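Long-range contacts in NADH dehydrogenase, putative (Plasmodium falciparum, PDB 5JWC), which catalyses the oxidation of NADH through a bound FAD, probably passing the electrons on to ubiquinone as a type 2 NADH dehydrogenase: residues Leu44-Phe49 against Glu430-Ser435; Lys50-Thr55 against Asn436-Phe441; Ser229-Gly234 against Asn259-Tyr264; Thr240-Ile245 against Tyr475-Gly480. One frame throughout, in Å; residues are numbered along the deposited sequence.

Interaction 1 (Leu44-Phe49 against Glu430-Ser435)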
# COMPACT_ATOMS: atom_id res chain seq x y z
N LEU A 44 -25.28 -8.57 1.17
CA LEU A 44 -24.67 -9.64 0.39
C LEU A 44 -24.27 -10.83 1.27
O LEU A 44 -24.47 -11.98 0.89
CB LEU A 44 -23.43 -9.11 -0.37
CG LEU A 44 -22.74 -10.07 -1.35
CD1 LEU A 44 -23.54 -10.11 -2.66
CD2 LEU A 44 -21.26 -9.68 -1.61
N LEU A 45 -23.71 -10.55 2.44
CA LEU A 45 -23.27 -11.62 3.31
C LEU A 45 -24.43 -12.51 3.74
O LEU A 45 -24.21 -13.67 4.06
CB LEU A 45 -22.55 -11.10 4.56
CG LEU A 45 -21.15 -10.52 4.33
CD1 LEU A 45 -20.51 -10.03 5.65
CD2 LEU A 45 -20.21 -11.42 3.51
N ASN A 46 -25.65 -11.98 3.77
CA ASN A 46 -26.78 -12.74 4.34
C ASN A 46 -27.88 -13.18 3.35
O ASN A 46 -28.69 -14.04 3.69
CB ASN A 46 -27.43 -11.93 5.47
CG ASN A 46 -28.43 -12.74 6.28
OD1 ASN A 46 -28.10 -13.79 6.83
ND2 ASN A 46 -29.66 -12.22 6.38
N ILE A 47 -27.91 -12.59 2.16
CA ILE A 47 -28.97 -12.89 1.21
C ILE A 47 -28.77 -14.30 0.64
O ILE A 47 -27.65 -14.72 0.38
CB ILE A 47 -29.02 -11.84 0.09
CG1 ILE A 47 -30.28 -12.01 -0.77
CG2 ILE A 47 -27.72 -11.85 -0.75
CD1 ILE A 47 -31.59 -11.84 0.03
N ASP A 48 -29.86 -15.06 0.53
CA ASP A 48 -29.78 -16.44 0.05
C ASP A 48 -29.56 -16.49 -1.46
O ASP A 48 -30.45 -16.17 -2.25
CB ASP A 48 -31.06 -17.20 0.41
CG ASP A 48 -30.89 -18.72 0.30
OD1 ASP A 48 -30.15 -19.18 -0.59
OD2 ASP A 48 -31.50 -19.44 1.13
N PHE A 49 -28.36 -16.90 -1.87
CA PHE A 49 -28.03 -16.98 -3.29
C PHE A 49 -28.80 -18.09 -4.01
O PHE A 49 -28.92 -18.07 -5.23
CB PHE A 49 -26.52 -17.20 -3.48
CG PHE A 49 -25.68 -16.01 -3.13
CD1 PHE A 49 -26.19 -14.73 -3.21
CD2 PHE A 49 -24.36 -16.17 -2.72
CE1 PHE A 49 -25.40 -13.62 -2.87
CE2 PHE A 49 -23.57 -15.07 -2.39
CZ PHE A 49 -24.09 -13.81 -2.46
N GLU A 430 -29.85 -2.96 9.46
CA GLU A 430 -30.85 -2.82 8.40
C GLU A 430 -30.62 -3.86 7.31
O GLU A 430 -31.58 -4.41 6.72
CB GLU A 430 -30.80 -1.42 7.77
CG GLU A 430 -31.36 -0.29 8.64
CD GLU A 430 -30.88 1.09 8.20
OE1 GLU A 430 -30.47 1.23 7.02
OE2 GLU A 430 -30.91 2.04 9.02
N ALA A 431 -29.35 -4.10 7.01
CA ALA A 431 -28.97 -5.09 6.02
C ALA A 431 -29.40 -6.49 6.45
O ALA A 431 -29.87 -7.27 5.62
CB ALA A 431 -27.45 -5.06 5.74
N TYR A 432 -29.20 -6.82 7.73
CA TYR A 432 -29.57 -8.14 8.20
C TYR A 432 -31.10 -8.28 8.25
O TYR A 432 -31.64 -9.34 7.90
CB TYR A 432 -28.92 -8.45 9.55
CG TYR A 432 -27.45 -8.80 9.40
CD1 TYR A 432 -26.93 -9.13 8.14
CD2 TYR A 432 -26.58 -8.84 10.49
CE1 TYR A 432 -25.59 -9.46 7.97
CE2 TYR A 432 -25.23 -9.18 10.33
CZ TYR A 432 -24.75 -9.49 9.05
OH TYR A 432 -23.42 -9.82 8.85
N TYR A 433 -31.77 -7.22 8.70
CA TYR A 433 -33.23 -7.20 8.73
C TYR A 433 -33.79 -7.46 7.34
O TYR A 433 -34.64 -8.34 7.15
CB TYR A 433 -33.75 -5.86 9.29
CG TYR A 433 -35.17 -5.52 8.89
CD1 TYR A 433 -36.26 -5.98 9.64
CD2 TYR A 433 -35.43 -4.73 7.78
CE1 TYR A 433 -37.58 -5.66 9.28
CE2 TYR A 433 -36.73 -4.41 7.41
CZ TYR A 433 -37.80 -4.88 8.16
OH TYR A 433 -39.09 -4.55 7.77
N LEU A 434 -33.31 -6.70 6.35
CA LEU A 434 -33.92 -6.70 5.04
C LEU A 434 -33.59 -7.97 4.24
O LEU A 434 -34.44 -8.51 3.54
CB LEU A 434 -33.50 -5.47 4.27
CG LEU A 434 -34.19 -5.30 2.92
CD1 LEU A 434 -35.72 -5.24 3.15
CD2 LEU A 434 -33.66 -4.04 2.24
N SER A 435 -32.35 -8.45 4.37
CA SER A 435 -31.96 -9.69 3.71
C SER A 435 -32.77 -10.84 4.31
O SER A 435 -33.28 -11.70 3.59
CB SER A 435 -30.44 -9.92 3.83
OG SER A 435 -30.04 -10.13 5.18
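N46 and S435 form the tight centre of this contact, an instance of two distant parts of the chain meeting through a pair of small polar side chains. CG of N46 stands opposite its own backbone N (chi1 -169°), which carries the amide across to the serine. ND2 is modelled as donor to S435 OG in a nearly straight line, but their 2.4 Å separation is too short for its length to be trusted. Beside it, N46 CB packs 3.2 Å from the same OG. The hydroxyl of S435 is turned back over its own helix (chi1 65°) and donates to A431 O at 2.9 Å, the donor tilted 18° from the carbonyl plane. That oxygen also accepts the ordinary helical bond from S435 N, so it is gripped twice; the serine may relay the asparagine amide to the helix backbone, if the short contact is real. Next to this pair, CD1 of the buried I47 rests 3.9 Å from S435 O.

Packing is looser on the partly exposed side, around Y432. N46 CB approaches the tyrosine ring obliquely, 3.9 Å from CD1, and L45 CD1 comes only to 4.3 Å of Y432 OH. A detergent fragment lies about 7 Å from the tyrosine side chain.

Helix 38-46, which begins within the Rossmann-type glycine-rich turn at the FAD, is held against helix 424-440, with A431 and Y432 also touching N42, and L434 and S435 touching F43. Behind it, L44 and I47 pack on V54 of strand 53-57, and K92 binds the carbonyls of L44 and I47.

Interaction 2 (Lys50-Thr55 against Asn436-Phe441)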
# COMPACT_ATOMS: atom_id res chain seq x y z
N LYS A 50 -29.33 -19.05 -3.27
CA LYS A 50 -30.17 -20.08 -3.88
C LYS A 50 -31.52 -19.50 -4.28
O LYS A 50 -32.05 -19.82 -5.35
CB LYS A 50 -30.36 -21.26 -2.92
CG LYS A 50 -31.07 -22.47 -3.53
CD LYS A 50 -31.00 -23.67 -2.59
CE LYS A 50 -31.52 -24.95 -3.25
NZ LYS A 50 -31.18 -26.15 -2.43
N LYS A 51 -32.07 -18.62 -3.44
CA LYS A 51 -33.42 -18.08 -3.67
C LYS A 51 -33.43 -16.96 -4.69
O LYS A 51 -34.41 -16.76 -5.39
CB LYS A 51 -34.03 -17.60 -2.35
CG LYS A 51 -34.07 -18.70 -1.29
CD LYS A 51 -34.91 -18.34 -0.06
CE LYS A 51 -35.01 -19.54 0.88
NZ LYS A 51 -35.41 -19.16 2.28
N TYR A 52 -32.33 -16.20 -4.77
CA TYR A 52 -32.31 -15.05 -5.64
C TYR A 52 -31.07 -15.02 -6.51
O TYR A 52 -30.07 -15.66 -6.21
CB TYR A 52 -32.40 -13.75 -4.83
CG TYR A 52 -33.69 -13.59 -4.00
CD1 TYR A 52 -34.82 -13.01 -4.55
CD2 TYR A 52 -33.75 -14.02 -2.68
CE1 TYR A 52 -36.00 -12.86 -3.80
CE2 TYR A 52 -34.92 -13.88 -1.93
CZ TYR A 52 -36.03 -13.30 -2.50
OH TYR A 52 -37.18 -13.15 -1.76
N ASP A 53 -31.16 -14.28 -7.60
CA ASP A 53 -30.01 -13.96 -8.43
C ASP A 53 -29.51 -12.57 -8.07
O ASP A 53 -30.12 -11.56 -8.43
CB ASP A 53 -30.35 -14.03 -9.91
CG ASP A 53 -29.17 -13.71 -10.79
OD1 ASP A 53 -28.12 -14.39 -10.65
OD2 ASP A 53 -29.28 -12.77 -11.62
N VAL A 54 -28.40 -12.53 -7.34
CA VAL A 54 -27.93 -11.30 -6.71
C VAL A 54 -26.71 -10.73 -7.41
O VAL A 54 -25.70 -11.43 -7.57
CB VAL A 54 -27.58 -11.54 -5.24
CG1 VAL A 54 -27.09 -10.23 -4.58
CG2 VAL A 54 -28.78 -12.15 -4.49
N THR A 55 -26.81 -9.46 -7.80
CA THR A 55 -25.64 -8.76 -8.31
C THR A 55 -25.36 -7.51 -7.48
O THR A 55 -26.25 -6.68 -7.28
CB THR A 55 -25.82 -8.37 -9.81
OG1 THR A 55 -26.14 -9.54 -10.57
CG2 THR A 55 -24.55 -7.76 -10.36
N ASN A 436 -32.95 -10.82 5.63
CA ASN A 436 -33.83 -11.81 6.27
C ASN A 436 -35.27 -11.70 5.78
O ASN A 436 -35.97 -12.72 5.68
CB ASN A 436 -33.80 -11.67 7.79
CG ASN A 436 -34.63 -12.75 8.48
OD1 ASN A 436 -34.23 -13.91 8.52
ND2 ASN A 436 -35.77 -12.36 9.03
N VAL A 437 -35.74 -10.48 5.49
CA VAL A 437 -37.09 -10.33 4.94
C VAL A 437 -37.19 -10.99 3.56
O VAL A 437 -38.18 -11.68 3.26
CB VAL A 437 -37.51 -8.86 4.84
CG1 VAL A 437 -38.77 -8.73 3.98
CG2 VAL A 437 -37.81 -8.29 6.22
N PHE A 438 -36.16 -10.81 2.74
CA PHE A 438 -36.12 -11.47 1.43
C PHE A 438 -36.00 -12.98 1.54
O PHE A 438 -36.68 -13.72 0.81
CB PHE A 438 -34.99 -10.91 0.58
CG PHE A 438 -35.35 -9.65 -0.15
CD1 PHE A 438 -35.92 -9.71 -1.42
CD2 PHE A 438 -35.13 -8.42 0.42
CE1 PHE A 438 -36.25 -8.56 -2.09
CE2 PHE A 438 -35.47 -7.25 -0.24
CZ PHE A 438 -36.02 -7.32 -1.51
N ASN A 439 -35.18 -13.46 2.47
CA ASN A 439 -34.99 -14.90 2.64
C ASN A 439 -36.22 -15.64 3.17
O ASN A 439 -36.48 -16.77 2.77
CB ASN A 439 -33.82 -15.21 3.57
CG ASN A 439 -32.45 -14.81 2.98
OD1 ASN A 439 -32.33 -14.57 1.79
ND2 ASN A 439 -31.43 -14.75 3.84
N ASN A 440 -36.95 -15.02 4.10
CA ASN A 440 -37.92 -15.76 4.91
C ASN A 440 -39.34 -15.22 4.95
O ASN A 440 -40.20 -15.76 5.64
CB ASN A 440 -37.39 -15.86 6.33
CG ASN A 440 -36.16 -16.74 6.42
OD1 ASN A 440 -36.10 -17.83 5.83
ND2 ASN A 440 -35.16 -16.27 7.15
N PHE A 441 -39.60 -14.14 4.23
CA PHE A 441 -40.92 -13.53 4.23
C PHE A 441 -41.43 -13.33 2.81
O PHE A 441 -42.52 -13.79 2.48
CB PHE A 441 -40.90 -12.19 4.99
CG PHE A 441 -40.74 -12.34 6.50
CD1 PHE A 441 -41.84 -12.23 7.34
CD2 PHE A 441 -39.50 -12.57 7.07
CE1 PHE A 441 -41.71 -12.35 8.71
CE2 PHE A 441 -39.36 -12.70 8.46
CZ PHE A 441 -40.47 -12.59 9.27
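K51 and N439 bring the two backbones closest, with their CA atoms still 7.2 Å apart, so side chains from the approach to strand 53-57 must span the gap to the last turn of helix 424-440. Two of them do so by reaching successive carbonyl oxygens.

From Y52, OH donates to F438 O at 2.7 Å, the hydroxyl tilted 32° from the carbonyl plane, and this oxygen lies at the edge of the tyrosine ring. The same two residues also make a T-shaped aromatic pair: F438 directs its ring edge at the face of Y52, with centroids 5.6 Å apart and planes at 79°. The nearest ring carbons, Y52 CZ and F438 CD1, are separated by 3.8 Å. The bond and the stack together fix both the reach and the rotation of the buried tyrosine.

K51 is exposed and its chain runs out extended beyond CG, laying CD 3.6 Å from N439 O before NZ donates to that oxygen at 2.7 Å. An ammonium group on a carbonyl at the C-terminal end of a helix probably interacts favourably with the helix dipole. N440 OD1 stands farther off, and its amide ND2 bonds back to N436 OD1. The N439 side chain turns instead to the backbone at N46 and D48.

Around this point, strand 53-57 runs between strands 30-34 and 99-109 in the large mixed sheet. Y52 and F438 both pack on I31 of strand 30-34, and F438 makes further edge-to-face pairs with Y131 and Y338.

Interaction 3 (Ser229-Gly234 against Asn259-Tyr264)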
# COMPACT_ATOMS: atom_id res chain seq x y z
N SER A 229 -3.66 20.61 16.52
CA SER A 229 -4.84 21.29 17.04
C SER A 229 -6.07 20.55 16.57
O SER A 229 -6.10 20.07 15.44
CB SER A 229 -4.88 22.75 16.55
OG SER A 229 -3.72 23.46 16.93
N ILE A 230 -7.09 20.45 17.41
CA ILE A 230 -8.39 19.95 16.97
C ILE A 230 -9.43 21.06 17.12
O ILE A 230 -9.45 21.76 18.13
CB ILE A 230 -8.81 18.65 17.72
CG1 ILE A 230 -10.15 18.12 17.20
CG2 ILE A 230 -8.84 18.86 19.22
CD1 ILE A 230 -10.50 16.73 17.77
N ILE A 231 -10.25 21.23 16.10
CA ILE A 231 -11.17 22.36 16.04
C ILE A 231 -12.61 21.87 16.04
O ILE A 231 -12.98 21.01 15.22
CB ILE A 231 -10.90 23.20 14.78
CG1 ILE A 231 -9.51 23.84 14.87
CG2 ILE A 231 -11.97 24.28 14.61
CD1 ILE A 231 -8.72 23.68 13.62
N GLU A 232 -13.42 22.41 16.95
CA GLU A 232 -14.78 21.93 17.12
C GLU A 232 -15.73 23.09 17.50
O GLU A 232 -15.44 23.86 18.41
CB GLU A 232 -14.81 20.82 18.18
CG GLU A 232 -16.19 20.44 18.74
CD GLU A 232 -17.21 20.08 17.68
OE1 GLU A 232 -16.84 19.53 16.62
OE2 GLU A 232 -18.41 20.39 17.91
N GLY A 233 -16.84 23.21 16.78
CA GLY A 233 -17.79 24.29 17.00
C GLY A 233 -18.41 24.37 18.39
O GLY A 233 -18.57 25.47 18.93
N GLY A 234 -18.75 23.22 18.97
CA GLY A 234 -19.39 23.17 20.28
C GLY A 234 -18.35 23.15 21.38
O GLY A 234 -17.15 23.14 21.09
N ASN A 259 -3.63 21.11 21.09
CA ASN A 259 -4.44 22.30 21.22
C ASN A 259 -5.91 21.99 20.98
O ASN A 259 -6.30 21.66 19.86
CB ASN A 259 -3.99 23.40 20.25
CG ASN A 259 -2.74 24.11 20.73
OD1 ASN A 259 -1.70 23.50 20.93
ND2 ASN A 259 -2.85 25.42 20.93
N VAL A 260 -6.71 22.10 22.03
CA VAL A 260 -8.14 21.85 21.89
C VAL A 260 -8.89 23.15 21.64
O VAL A 260 -9.09 23.96 22.54
CB VAL A 260 -8.72 21.17 23.12
CG1 VAL A 260 -10.19 20.86 22.88
CG2 VAL A 260 -7.95 19.89 23.42
N LEU A 261 -9.29 23.33 20.39
CA LEU A 261 -9.97 24.55 19.97
C LEU A 261 -11.47 24.29 19.88
O LEU A 261 -12.11 24.46 18.83
CB LEU A 261 -9.39 25.03 18.63
CG LEU A 261 -8.14 25.94 18.70
CD1 LEU A 261 -7.15 25.53 19.77
CD2 LEU A 261 -7.42 26.05 17.36
N THR A 262 -12.05 23.84 20.99
CA THR A 262 -13.51 23.81 21.11
C THR A 262 -14.08 25.23 20.98
O THR A 262 -13.34 26.22 21.13
CB THR A 262 -13.96 23.19 22.44
OG1 THR A 262 -13.02 23.52 23.47
CG2 THR A 262 -14.01 21.68 22.30
N ASN A 263 -15.37 25.33 20.67
CA ASN A 263 -16.03 26.64 20.48
C ASN A 263 -15.38 27.47 19.38
O ASN A 263 -15.29 28.69 19.48
CB ASN A 263 -16.06 27.45 21.80
CG ASN A 263 -16.86 26.75 22.89
OD1 ASN A 263 -18.06 26.56 22.74
ND2 ASN A 263 -16.20 26.38 23.97
N TYR A 264 -14.95 26.78 18.32
CA TYR A 264 -14.43 27.44 17.13
C TYR A 264 -14.83 26.67 15.88
O TYR A 264 -14.90 25.44 15.90
CB TYR A 264 -12.90 27.54 17.17
CG TYR A 264 -12.35 28.66 18.02
CD1 TYR A 264 -12.26 29.96 17.52
CD2 TYR A 264 -11.85 28.41 19.29
CE1 TYR A 264 -11.72 30.99 18.29
CE2 TYR A 264 -11.32 29.42 20.07
CZ TYR A 264 -11.26 30.71 19.56
OH TYR A 264 -10.73 31.71 20.33
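The beta-alpha-beta unit formed by strand 227-232, helix 243-255 and strand 259-262 closes here, as S229-I231 pairs in parallel with N259-L261 at the edge of a five-stranded Rossmann-type sheet; in relatives this is the NADH-binding part. I230 takes both of its bonds from the neighbouring strand: its N donates to N259 O and its O accepts from L261 N, each at 2.8 Å and nearly straight along the acceptor carbonyl. E232 N continues the pairing to L261 O at 3.1 Å, now from well above the carbonyl plane. Beyond, Y264 N reaches E232 O and N263 N reaches G234 O at 2.9 Å.

On one face I231 and L261 lie side by side, CG1 against CD2 at 3.9 Å, while I231 CG2 sits 3.4 Å from Y264 O; with CG1 beside the isoleucine's backbone N (chi1 -65°) and CG2 opposite it, each branch has its own partner. I230 and V260 share the other face, next to F253 of the connecting helix. S229 OG rests against N259 CB and is hydrogen-bonded to H190 NE2.

Just beyond the paired residues the carboxylate of E232 folds over the next turn: OE2 accepts from G234 N at 3.0 Å, from above its plane, and OE1 accepts from the amide of G196 in the glycine-rich turn. Two backbone N-H groups thus fix this carboxylate, and they would be expected to stabilise its negative charge.

Interaction 4 (Thr240-Ile245 against Tyr475-Gly480)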
# COMPACT_ATOMS: atom_id res chain seq x y z
N THR A 240 -21.61 13.49 21.45
CA THR A 240 -22.65 12.47 21.53
C THR A 240 -22.41 11.41 22.62
O THR A 240 -23.25 10.54 22.84
CB THR A 240 -22.82 11.73 20.19
OG1 THR A 240 -21.62 10.98 19.93
CG2 THR A 240 -23.06 12.73 19.05
N PHE A 241 -21.26 11.49 23.27
CA PHE A 241 -20.94 10.62 24.41
C PHE A 241 -21.40 11.37 25.66
O PHE A 241 -21.97 12.46 25.57
CB PHE A 241 -19.43 10.32 24.48
CG PHE A 241 -18.93 9.39 23.39
CD1 PHE A 241 -18.36 8.17 23.72
CD2 PHE A 241 -19.01 9.74 22.06
CE1 PHE A 241 -17.89 7.31 22.73
CE2 PHE A 241 -18.54 8.89 21.05
CZ PHE A 241 -17.98 7.67 21.39
N THR A 242 -21.12 10.83 26.84
CA THR A 242 -21.48 11.49 28.09
C THR A 242 -20.57 12.66 28.45
O THR A 242 -19.43 12.76 27.95
CB THR A 242 -21.46 10.51 29.25
OG1 THR A 242 -20.11 10.10 29.50
CG2 THR A 242 -22.33 9.28 28.93
N GLN A 243 -21.07 13.55 29.31
CA GLN A 243 -20.32 14.73 29.68
C GLN A 243 -19.02 14.36 30.36
O GLN A 243 -18.00 15.00 30.14
CB GLN A 243 -21.19 15.64 30.57
CG GLN A 243 -20.52 16.97 30.94
CD GLN A 243 -20.17 17.82 29.72
OE1 GLN A 243 -21.01 18.08 28.85
NE2 GLN A 243 -18.91 18.24 29.64
N ASN A 244 -19.04 13.32 31.18
CA ASN A 244 -17.81 12.86 31.83
C ASN A 244 -16.79 12.36 30.80
O ASN A 244 -15.58 12.58 30.97
CB ASN A 244 -18.11 11.75 32.85
CG ASN A 244 -18.56 12.30 34.19
OD1 ASN A 244 -18.21 13.42 34.56
ND2 ASN A 244 -19.32 11.52 34.94
N ILE A 245 -17.26 11.68 29.75
CA ILE A 245 -16.35 11.23 28.70
C ILE A 245 -15.78 12.43 27.94
O ILE A 245 -14.57 12.49 27.68
CB ILE A 245 -17.04 10.24 27.73
CG1 ILE A 245 -17.10 8.86 28.41
CG2 ILE A 245 -16.28 10.14 26.38
CD1 ILE A 245 -17.92 7.83 27.69
N TYR A 475 -25.82 0.83 29.98
CA TYR A 475 -25.55 0.42 31.36
C TYR A 475 -24.11 0.59 31.85
O TYR A 475 -23.86 0.37 33.04
CB TYR A 475 -25.98 -1.03 31.59
CG TYR A 475 -27.39 -1.30 31.14
CD1 TYR A 475 -28.47 -0.70 31.78
CD2 TYR A 475 -27.65 -2.13 30.05
CE1 TYR A 475 -29.77 -0.94 31.36
CE2 TYR A 475 -28.96 -2.37 29.61
CZ TYR A 475 -30.01 -1.77 30.28
OH TYR A 475 -31.31 -1.99 29.87
N TYR A 476 -23.16 0.97 30.98
CA TYR A 476 -21.76 1.16 31.41
C TYR A 476 -21.16 2.39 30.75
O TYR A 476 -21.52 2.71 29.62
CB TYR A 476 -20.85 -0.04 31.04
CG TYR A 476 -21.39 -1.39 31.37
CD1 TYR A 476 -22.01 -2.17 30.41
CD2 TYR A 476 -21.26 -1.91 32.67
CE1 TYR A 476 -22.52 -3.43 30.72
CE2 TYR A 476 -21.75 -3.16 32.99
CZ TYR A 476 -22.39 -3.91 32.02
OH TYR A 476 -22.88 -5.15 32.36
N GLU A 477 -20.25 3.07 31.45
CA GLU A 477 -19.31 3.99 30.80
C GLU A 477 -17.89 3.57 31.13
O GLU A 477 -17.58 3.22 32.28
CB GLU A 477 -19.48 5.45 31.22
CG GLU A 477 -20.87 6.04 31.08
CD GLU A 477 -20.92 7.46 31.62
OE1 GLU A 477 -19.89 8.19 31.45
OE2 GLU A 477 -21.96 7.84 32.20
N LEU A 478 -17.03 3.59 30.11
CA LEU A 478 -15.61 3.33 30.28
C LEU A 478 -14.84 4.63 30.09
O LEU A 478 -15.09 5.39 29.13
CB LEU A 478 -15.16 2.25 29.31
CG LEU A 478 -13.69 1.89 29.23
CD1 LEU A 478 -13.18 1.36 30.57
CD2 LEU A 478 -13.48 0.84 28.14
N LYS A 479 -13.93 4.92 31.01
CA LYS A 479 -13.19 6.18 30.93
C LYS A 479 -11.70 5.96 31.11
O LYS A 479 -11.10 6.38 32.10
CB LYS A 479 -13.73 7.19 31.96
CG LYS A 479 -15.19 7.59 31.71
CD LYS A 479 -15.82 8.31 32.90
CE LYS A 479 -15.91 7.41 34.11
NZ LYS A 479 -16.47 8.16 35.27
N GLY A 480 -11.09 5.28 30.13
CA GLY A 480 -9.66 5.03 30.17
C GLY A 480 -9.25 3.95 31.15
O GLY A 480 -10.06 3.12 31.53
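T242 and E477 reach toward each other from opposite directions, and each atom of the threonine side chain meets the glutamate carboxylate. CB lies 3.6 Å from E477 OE1. One branch, the methyl CG2, rests 3.5 Å from the carboxylate carbon CD and slightly farther from OE2. The other, OG1, donates to E477 OE1 at 2.7 Å, reaching it from 61° above the carboxylate plane and not within it. Held between the backbone N and the carbonyl carbon of its own residue (chi1 68°), the hydroxyl also faces back into the chain, where it accepts from I245 N at 3.3 Å.

T242 occupies the N-cap position of helix 243-255, the helix of the Rossmann-type beta-alpha-beta unit, and this second bond is its capping bond, while E477 belongs to strand 476-479 at one edge of the three-stranded antiparallel sheet in the C-terminal domain. The capping hydroxyl therefore links two parts of the fold. The glutamate reaches it with an extended chain, and the helix start would probably favour a negative charge there.

Farther along, I245 crosses K479 obliquely, its CG1 4.0 Å from K479 CG, and its CD1 stands equally far from L478 O. N244 CB comes near K479 CD, in a region also touched by a crystal neighbour. I245 packs on V470 of the adjacent strand as well, whereas L478 points to the sheet's other side, against S484 and F487 of helix 484-495.

From the N terminus, the chain leaves 44-49 and runs directly into 50-55, and both wait some 380 residues for partners on one helix, 424-440. Interactions 1 and 2 consequently cross, and they touch through N439 and F438. Interaction 3 closes a short loop, 229-234 with 259-264, nested inside both of these long loops. From within that short loop, 240-245 starts interaction 4, which ends only at 475-480 and so crosses the other three. The first two tie helix 38-46 and the approach to strand 53-57 to the later helix; the third closes the second Rossmann-type unit, with its centre about 20 Å from that of the fourth, which joins this unit to the C-terminal domain.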